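PDB 3N6X: putative glutathionylspermidine synthase from Methylobacillus flagellatus, which probably catalyses an ATP-dependent ligation, as expected of a circularly permuted ATP-grasp enzyme, though its substrates are not established. Local coordinates for residues 85-90 and 429-434; 171-176 and 440-445; 178-183 and 468-473. One frame throughout, in Å; residues are numbered along the deposited sequence.

Interaction 1: 85-90 and 429-434; sequences ARLSDG and LRPFVL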
loop_
_atom_site.group_PDB
_atom_site.type_symbol
_atom_site.label_atom_id
_atom_site.label_comp_id
_atom_site.label_asym_id
_atom_site.label_seq_id
_atom_site.Cartn_x
_atom_site.Cartn_y
_atom_site.Cartn_z
ATOM N N ALA A 85 -6.624 13.964 9.486
ATOM C CA ALA A 85 -7.452 13.403 10.561
ATOM C C ALA A 85 -8.673 12.641 9.993
ATOM O O ALA A 85 -8.994 11.562 10.481
ATOM C CB ALA A 85 -7.907 14.505 11.514
ATOM N N ARG A 86 -9.291 13.164 8.920
ATOM C CA ARG A 86 -10.443 12.514 8.272
ATOM C C ARG A 86 -9.971 11.259 7.507
ATOM O O ARG A 86 -10.543 10.179 7.659
ATOM C CB ARG A 86 -11.167 13.520 7.334
ATOM C CG ARG A 86 -12.208 12.897 6.385
ATOM C CD ARG A 86 -13.627 12.988 6.928
ATOM N NE ARG A 86 -14.622 12.715 5.891
ATOM N N LEU A 87 -8.907 11.418 6.723
ATOM C CA LEU A 87 -8.241 10.372 5.953
ATOM C C LEU A 87 -7.816 9.224 6.890
ATOM O O LEU A 87 -8.096 8.056 6.617
ATOM C CB LEU A 87 -6.992 11.003 5.346
ATOM C CG LEU A 87 -6.586 10.573 3.985
ATOM C CD1 LEU A 87 -6.314 11.791 3.115
ATOM C CD2 LEU A 87 -5.338 9.723 4.058
ATOM N N SER A 88 -7.166 9.585 8.013
ATOM C CA SER A 88 -6.658 8.657 9.007
ATOM C C SER A 88 -7.806 7.883 9.696
ATOM O O SER A 88 -7.718 6.666 9.836
ATOM C CB SER A 88 -5.779 9.400 10.016
ATOM O OG SER A 88 -5.483 8.619 11.161
ATOM N N ASP A 89 -8.908 8.581 10.054
ATOM C CA ASP A 89 -10.104 7.954 10.635
ATOM C C ASP A 89 -10.726 6.977 9.648
ATOM O O ASP A 89 -11.094 5.875 10.039
ATOM C CB ASP A 89 -11.142 9.019 11.050
ATOM C CG ASP A 89 -10.800 9.765 12.334
ATOM O OD1 ASP A 89 -10.099 9.181 13.194
ATOM O OD2 ASP A 89 -11.257 10.917 12.488
ATOM N N GLY A 90 -10.776 7.372 8.370
ATOM C CA GLY A 90 -11.298 6.544 7.286
ATOM C C GLY A 90 -10.506 5.276 7.042
ATOM O O GLY A 90 -11.092 4.200 6.874
ATOM N N LEU A 429 -1.949 8.205 -3.357
ATOM C CA LEU A 429 -1.419 8.210 -2.006
ATOM C C LEU A 429 -1.526 6.837 -1.336
ATOM O O LEU A 429 -2.608 6.241 -1.319
ATOM C CB LEU A 429 -2.222 9.256 -1.199
ATOM C CG LEU A 429 -1.554 9.830 0.034
ATOM C CD1 LEU A 429 -0.440 10.813 -0.348
ATOM C CD2 LEU A 429 -2.570 10.511 0.923
ATOM N N ARG A 430 -0.426 6.354 -0.746
ATOM C CA ARG A 430 -0.458 5.105 0.008
ATOM C C ARG A 430 0.005 5.258 1.476
ATOM O O ARG A 430 1.190 5.109 1.767
ATOM C CB ARG A 430 0.305 3.966 -0.704
ATOM C CG ARG A 430 0.104 2.599 -0.009
ATOM C CD ARG A 430 1.082 1.536 -0.470
ATOM N NE ARG A 430 0.572 0.792 -1.623
ATOM C CZ ARG A 430 1.040 -0.388 -2.016
ATOM N NH1 ARG A 430 2.021 -0.978 -1.345
ATOM N NH2 ARG A 430 0.528 -0.989 -3.081
ATOM N N PRO A 431 -0.921 5.498 2.429
ATOM C CA PRO A 431 -0.527 5.447 3.841
ATOM C C PRO A 431 -0.491 3.981 4.331
ATOM O O PRO A 431 -0.993 3.083 3.644
ATOM C CB PRO A 431 -1.614 6.265 4.541
ATOM C CG PRO A 431 -2.819 6.142 3.668
ATOM C CD PRO A 431 -2.374 5.725 2.277
ATOM N N PHE A 432 0.111 3.740 5.501
ATOM C CA PHE A 432 0.280 2.395 6.031
ATOM C C PHE A 432 -0.371 2.278 7.390
ATOM O O PHE A 432 0.070 2.916 8.333
ATOM C CB PHE A 432 1.781 2.031 6.108
ATOM C CG PHE A 432 2.478 2.026 4.762
ATOM C CD1 PHE A 432 2.961 3.211 4.203
ATOM C CD2 PHE A 432 2.612 0.846 4.033
ATOM C CE1 PHE A 432 3.566 3.213 2.942
ATOM C CE2 PHE A 432 3.223 0.850 2.773
ATOM C CZ PHE A 432 3.693 2.031 2.234
ATOM N N VAL A 433 -1.432 1.493 7.490
ATOM C CA VAL A 433 -2.140 1.337 8.750
ATOM C C VAL A 433 -1.488 0.231 9.563
ATOM O O VAL A 433 -1.325 -0.894 9.068
ATOM C CB VAL A 433 -3.660 1.093 8.547
ATOM C CG1 VAL A 433 -4.367 0.944 9.884
ATOM C CG2 VAL A 433 -4.293 2.212 7.730
ATOM N N LEU A 434 -1.147 0.535 10.830
ATOM C CA LEU A 434 -0.499 -0.420 11.725
ATOM C C LEU A 434 -1.426 -0.875 12.819
ATOM O O LEU A 434 -1.961 -0.049 13.542
ATOM C CB LEU A 434 0.797 0.193 12.314
ATOM C CG LEU A 434 1.868 0.612 11.274
ATOM C CD1 LEU A 434 3.044 1.273 11.948
ATOM C CD2 LEU A 434 2.353 -0.593 10.454
#
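Leu87 on helix 81-105 meets Leu429 and Pro431 on strand 423-435, a piece of helix-on-sheet packing in which one face of the large mixed sheet of this ATP-grasp-type protein is covered by a long helix. The contact is small, buried and wholly apolar. One methyl of Leu87, CD2, makes the closest approach to both partners and is shared between the leucine methyl and the proline ring; it reaches Leu429 CD2 tip to tip at 4.3 Å. The other methyl lies slightly farther off, with Leu87 CD1 4.5 Å from Leu429 CD2. Leucine suits the strand position as well: with CG of Leu429 anti to its own N (chi1 -157°), the side chain extends from the sheet toward the helix. Alternation along the strand sorts the residues. Leu429 and Pro431 face the helix, whereas Arg430 points the other way and forms a salt bridge with Asp148, and Phe432 packs on Tyr199 of helix 199-209. Leu149 of the neighbouring strand 144-151 touches both Leu87 and Pro431, widening the apolar patch. Proline is compact and lacks an N-H, so it can present a greasy ring here without leaving an amide hydrogen to be satisfied; it meets the helix through its ring carbon Pro431 CG, 4.4 Å from Leu87 CD2.

Interaction 2: 171-176 and 440-445; sequences SYMLEN and SLVPGA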
loop_
_atom_site.group_PDB
_atom_site.type_symbol
_atom_site.label_atom_id
_atom_site.label_comp_id
_atom_site.label_asym_id
_atom_site.label_seq_id
_atom_site.Cartn_x
_atom_site.Cartn_y
_atom_site.Cartn_z
ATOM N N SER A 171 10.036 2.319 2.580
ATOM C CA SER A 171 11.421 2.767 2.348
ATOM C C SER A 171 11.461 4.025 1.481
ATOM O O SER A 171 12.211 4.944 1.790
ATOM C CB SER A 171 12.275 1.648 1.750
ATOM O OG SER A 171 11.812 1.268 0.464
ATOM N N TYR A 172 10.575 4.117 0.469
ATOM C CA TYR A 172 10.480 5.318 -0.359
ATOM C C TYR A 172 9.900 6.488 0.456
ATOM O O TYR A 172 10.374 7.609 0.336
ATOM C CB TYR A 172 9.634 5.060 -1.606
ATOM C CG TYR A 172 10.286 4.137 -2.609
ATOM C CD1 TYR A 172 11.328 4.579 -3.419
ATOM C CD2 TYR A 172 9.809 2.846 -2.809
ATOM C CE1 TYR A 172 11.930 3.731 -4.353
ATOM C CE2 TYR A 172 10.400 1.991 -3.741
ATOM C CZ TYR A 172 11.466 2.437 -4.507
ATOM O OH TYR A 172 12.049 1.599 -5.431
HETATM N N MSE A 173 8.938 6.207 1.339
HETATM C CA MSE A 173 8.348 7.233 2.202
HETATM C C MSE A 173 9.424 7.814 3.140
HETATM O O MSE A 173 9.544 9.037 3.265
HETATM C CB MSE A 173 7.168 6.644 3.022
HETATM C CG MSE A 173 6.645 7.596 4.111
HETATM SE SE MSE A 173 5.261 6.811 5.231
HETATM C CE MSE A 173 6.363 6.118 6.644
ATOM N N LEU A 174 10.211 6.933 3.777
ATOM C CA LEU A 174 11.242 7.351 4.721
ATOM C C LEU A 174 12.396 8.084 4.051
ATOM O O LEU A 174 12.780 9.156 4.516
ATOM C CB LEU A 174 11.733 6.162 5.566
ATOM C CG LEU A 174 10.653 5.518 6.449
ATOM C CD1 LEU A 174 11.144 4.223 7.064
ATOM C CD2 LEU A 174 10.169 6.479 7.528
ATOM N N GLU A 175 12.870 7.575 2.895
ATOM C CA GLU A 175 13.978 8.183 2.146
ATOM C C GLU A 175 13.608 9.479 1.468
ATOM O O GLU A 175 14.460 10.352 1.332
ATOM C CB GLU A 175 14.587 7.187 1.133
ATOM C CG GLU A 175 15.480 6.132 1.791
ATOM C CD GLU A 175 16.559 6.675 2.726
ATOM O OE1 GLU A 175 17.290 7.614 2.325
ATOM O OE2 GLU A 175 16.647 6.180 3.872
ATOM N N ASN A 176 12.348 9.624 1.036
ATOM C CA ASN A 176 11.922 10.861 0.391
ATOM C C ASN A 176 11.917 12.003 1.378
ATOM O O ASN A 176 12.299 13.111 1.018
ATOM C CB ASN A 176 10.557 10.711 -0.286
ATOM C CG ASN A 176 10.592 9.863 -1.524
ATOM O OD1 ASN A 176 11.659 9.522 -2.045
ATOM N ND2 ASN A 176 9.422 9.445 -1.988
ATOM N N SER A 440 -3.162 2.452 14.322
ATOM C CA SER A 440 -2.631 3.794 14.124
ATOM C C SER A 440 -1.958 3.954 12.783
ATOM O O SER A 440 -1.703 2.969 12.087
ATOM C CB SER A 440 -1.649 4.151 15.247
ATOM O OG SER A 440 -0.533 3.271 15.280
ATOM N N LEU A 441 -1.695 5.213 12.408
ATOM C CA LEU A 441 -0.989 5.579 11.200
ATOM C C LEU A 441 0.098 6.536 11.590
ATOM O O LEU A 441 -0.163 7.488 12.327
ATOM C CB LEU A 441 -1.924 6.312 10.224
ATOM C CG LEU A 441 -2.811 5.478 9.363
ATOM C CD1 LEU A 441 -4.172 5.364 9.966
ATOM C CD2 LEU A 441 -2.951 6.091 8.003
ATOM N N VAL A 442 1.299 6.345 11.056
ATOM C CA VAL A 442 2.364 7.331 11.187
ATOM C C VAL A 442 1.964 8.462 10.198
ATOM O O VAL A 442 1.413 8.152 9.146
ATOM C CB VAL A 442 3.758 6.693 10.861
ATOM C CG1 VAL A 442 4.791 7.745 10.475
ATOM C CG2 VAL A 442 4.254 5.847 12.029
ATOM N N PRO A 443 2.087 9.766 10.564
ATOM C CA PRO A 443 1.611 10.828 9.650
ATOM C C PRO A 443 2.475 11.006 8.396
ATOM O O PRO A 443 3.156 12.027 8.215
ATOM C CB PRO A 443 1.590 12.075 10.536
ATOM C CG PRO A 443 2.623 11.809 11.563
ATOM C CD PRO A 443 2.627 10.332 11.816
ATOM N N GLY A 444 2.389 10.030 7.517
ATOM C CA GLY A 444 3.100 10.030 6.252
ATOM C C GLY A 444 2.505 9.043 5.286
ATOM O O GLY A 444 1.686 8.207 5.672
ATOM N N ALA A 445 2.936 9.108 4.032
ATOM C CA ALA A 445 2.438 8.229 2.985
ATOM C C ALA A 445 3.387 8.217 1.801
ATOM O O ALA A 445 4.135 9.180 1.584
ATOM C CB ALA A 445 1.054 8.696 2.523
HETATM O O HOH W 1 6.650 9.411 -0.442
#
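Met173, a selenomethionine on helix 170-183, rests on the bend that links strands 439-441 and 446-450, a link shaped by an inverse gamma turn centred on Pro443. The turn is closed by Gly444 N giving its hydrogen to Val442 O at 2.7 Å, and the proline ring, which restricts phi, fits its centre. Just beyond the turn, the selenium of Met173 settles over the face of the peptide group joining Gly444 to Ala445: SE is 3.5 Å from Gly444 C and equally far from Ala445 N. The side chain gets there by stretching straight out of the helix, CG anti to the backbone N (chi1 171°) and the next torsion extended too, before bending at the selenium. That bend turns the terminal methyl toward the valine, bringing Met173 CE within 4.4 Å of Val442 CG1. Gly444 suits this place, since a beta carbon would come too close to the selenium. Ala445 turns its methyl away, onto Leu429 and Pro431, and so offers backbone alone to the helix. A water bridges the more polar end of the contact: Asn176 ND2 donates to it at 3.2 Å, and it can in turn donate to Ala445 O at 3.2 Å, although other acceptors may compete for its protons. The same carbonyl oxygen also accepts from Thr469 OG1. Long, unbranched apolar side chain against the face of a buried peptide group is how a helix is joined here to a strand connection, with the inverse gamma turn setting the course of the chain.

Interaction 3: 178-183 and 468-473; sequences KMMMRL and DTWILK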
loop_
_atom_site.group_PDB
_atom_site.type_symbol
_atom_site.label_atom_id
_atom_site.label_comp_id
_atom_site.label_asym_id
_atom_site.label_seq_id
_atom_site.Cartn_x
_atom_site.Cartn_y
_atom_site.Cartn_z
ATOM N N LYS A 178 13.952 12.206 4.140
ATOM C CA LYS A 178 15.374 12.412 4.400
ATOM C C LYS A 178 16.021 13.252 3.267
ATOM O O LYS A 178 16.775 14.173 3.551
ATOM C CB LYS A 178 16.069 11.046 4.554
ATOM C CG LYS A 178 17.454 11.114 5.164
ATOM C CD LYS A 178 18.130 9.734 5.192
ATOM C CE LYS A 178 19.641 9.843 5.187
ATOM N NZ LYS A 178 20.257 9.096 6.320
HETATM N N MSE A 179 15.627 12.986 2.003
HETATM C CA MSE A 179 16.089 13.695 0.796
HETATM C C MSE A 179 15.658 15.173 0.808
HETATM O O MSE A 179 16.480 16.054 0.530
HETATM C CB MSE A 179 15.551 12.978 -0.467
HETATM C CG MSE A 179 15.847 13.712 -1.782
HETATM SE SE MSE A 179 17.769 13.965 -2.074
HETATM C CE MSE A 179 18.157 12.306 -2.811
HETATM N N MSE A 180 14.362 15.440 1.129
HETATM C CA MSE A 180 13.795 16.790 1.191
HETATM C C MSE A 180 14.449 17.616 2.290
HETATM O O MSE A 180 14.693 18.809 2.098
HETATM C CB MSE A 180 12.266 16.732 1.416
HETATM C CG MSE A 180 11.492 16.262 0.192
HETATM SE SE MSE A 180 11.450 17.528 -1.298
HETATM C CE MSE A 180 10.554 18.971 -0.470
HETATM N N MSE A 181 14.699 16.986 3.467
HETATM C CA MSE A 181 15.344 17.634 4.608
HETATM C C MSE A 181 16.817 17.973 4.280
HETATM O O MSE A 181 17.328 19.007 4.718
HETATM C CB MSE A 181 15.254 16.738 5.862
HETATM C CG MSE A 181 15.907 17.377 7.116
HETATM SE SE MSE A 181 15.076 19.110 7.636
HETATM C CE MSE A 181 13.514 18.377 8.510
ATOM N N ARG A 182 17.486 17.102 3.503
ATOM C CA ARG A 182 18.878 17.299 3.103
ATOM C C ARG A 182 18.983 18.448 2.073
ATOM O O ARG A 182 19.861 19.296 2.197
ATOM C CB ARG A 182 19.438 15.988 2.525
ATOM C CG ARG A 182 20.945 15.930 2.373
ATOM C CD ARG A 182 21.330 14.584 1.776
ATOM N NE ARG A 182 22.761 14.296 1.899
ATOM C CZ ARG A 182 23.353 13.241 1.346
ATOM N NH1 ARG A 182 22.645 12.375 0.628
ATOM N NH2 ARG A 182 24.655 13.043 1.506
ATOM N N LEU A 183 18.064 18.490 1.087
ATOM C CA LEU A 183 18.074 19.525 0.055
ATOM C C LEU A 183 17.583 20.874 0.570
ATOM O O LEU A 183 18.217 21.892 0.292
ATOM C CB LEU A 183 17.212 19.105 -1.156
ATOM C CG LEU A 183 17.691 17.933 -2.008
ATOM C CD1 LEU A 183 16.587 17.479 -2.953
ATOM C CD2 LEU A 183 18.946 18.288 -2.798
ATOM N N ASP A 468 7.490 13.493 -1.809
ATOM C CA ASP A 468 7.409 13.436 -0.354
ATOM C C ASP A 468 5.991 13.869 0.009
ATOM O O ASP A 468 5.430 14.727 -0.670
ATOM C CB ASP A 468 8.435 14.411 0.268
ATOM C CG ASP A 468 8.544 14.376 1.786
ATOM O OD1 ASP A 468 7.929 13.474 2.411
ATOM O OD2 ASP A 468 9.248 15.239 2.349
ATOM N N THR A 469 5.392 13.258 1.034
ATOM C CA THR A 469 4.050 13.644 1.492
ATOM C C THR A 469 4.171 14.311 2.842
ATOM O O THR A 469 4.651 13.693 3.807
ATOM C CB THR A 469 3.086 12.425 1.537
ATOM O OG1 THR A 469 3.107 11.762 0.283
ATOM C CG2 THR A 469 1.648 12.822 1.891
ATOM N N TRP A 470 3.740 15.571 2.919
ATOM C CA TRP A 470 3.796 16.346 4.151
ATOM C C TRP A 470 2.450 16.366 4.842
ATOM O O TRP A 470 1.457 16.775 4.242
ATOM C CB TRP A 470 4.220 17.787 3.855
ATOM C CG TRP A 470 5.641 17.965 3.402
ATOM C CD1 TRP A 470 6.591 16.997 3.235
ATOM C CD2 TRP A 470 6.276 19.209 3.087
ATOM N NE1 TRP A 470 7.770 17.558 2.804
ATOM C CE2 TRP A 470 7.606 18.918 2.706
ATOM C CE3 TRP A 470 5.845 20.553 3.086
ATOM C CZ2 TRP A 470 8.517 19.920 2.350
ATOM C CZ3 TRP A 470 6.742 21.540 2.711
ATOM C CH2 TRP A 470 8.062 21.224 2.355
ATOM N N ILE A 471 2.408 15.937 6.104
ATOM C CA ILE A 471 1.208 16.052 6.916
ATOM C C ILE A 471 1.484 17.143 7.930
ATOM O O ILE A 471 2.457 17.052 8.690
ATOM C CB ILE A 471 0.759 14.691 7.560
ATOM C CG1 ILE A 471 0.006 13.800 6.523
ATOM C CG2 ILE A 471 -0.158 14.932 8.764
ATOM C CD1 ILE A 471 0.825 13.140 5.440
ATOM N N LEU A 472 0.710 18.230 7.867
ATOM C CA LEU A 472 0.897 19.370 8.768
ATOM C C LEU A 472 0.387 19.078 10.160
ATOM O O LEU A 472 -0.636 18.407 10.310
ATOM C CB LEU A 472 0.261 20.647 8.194
ATOM C CG LEU A 472 0.774 21.086 6.808
ATOM C CD1 LEU A 472 0.366 22.512 6.516
ATOM C CD2 LEU A 472 2.329 20.915 6.684
ATOM N N LYS A 473 1.145 19.516 11.189
ATOM C CA LYS A 473 0.818 19.262 12.605
ATOM C C LYS A 473 -0.430 20.009 13.093
ATOM O O LYS A 473 -0.684 21.133 12.675
ATOM C CB LYS A 473 2.022 19.562 13.506
ATOM C CG LYS A 473 3.101 18.495 13.440
ATOM C CD LYS A 473 4.251 18.798 14.387
ATOM C CE LYS A 473 5.466 19.314 13.661
ATOM N NZ LYS A 473 6.571 19.629 14.598
#
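The indole of Trp470 has the carboxylate oxygen OD2 of Asp468 at its edge, almost exactly in the ring plane, while the terminal methyl of Met180 comes up obliquely, with Met180 CE 3.6 Å from Trp470 CZ2. The rings of Phe188 and Tyr191 also meet the indole, both steeply inclined to it. This is helix-on-strand packing: Met180, a selenomethionine near the end of helix 170-183, lies against strand 464-471 of the large mixed sheet. Trp470 NE1 donates to Asp468 OD2 at 2.8 Å, but the bond is bent, with an angle of 140° at the hydrogen, and it arrives from above the carboxylate, 69° out of its plane. Asp468 OD2 also forms a salt bridge with Arg177, so an indole N-H and a positive charge both satisfy this buried acid, and the arginine would favour its ionised form. Replacing Asp468 by an alanine would probably leave the N-H of Trp470 and the charge of Arg177 without their shared mate, and open a gap beside Met180 CG. Methionine suits the helix side because its flexible, unbranched chain can pass alongside the acid and turn toward the indole: bends about the CB-CG bond (chi2 -70°) and the CG-SE bond carry its methyl to the tryptophan, the Met180 and Trp470 side chains crossing at about a right angle. The inner part of that chain lies against the carboxylate instead, Met180 CG being 3.6 Å from Asp468 CB and 3.3 Å from Asp468 OD2.

In the fold
All three contacts reach the same mixed sheet, and interactions 2 and 3 share helix 170-183 as well. Their centres are about 10 Å apart, and Thr469 OG1 joins them through a probable hydrogen bond of 3.1 Å to Ala445 O. Interaction 1, its centre about 11 Å from that of interaction 2, is tied to it through a probable hydrogen bond of 2.8 Å from Leu434 N to Ser440 O on adjacent antiparallel strands. Interactions 1 and 3 lie farther apart, about 18 Å between centres, yet Leu429 CD1 still packs 3.7 Å from Thr469 CG2. A glycerol, probably from crystallisation, hydrogen-bonds to Leu441 O and Ser440 OG in segment 440-445; it alone does not establish an active site.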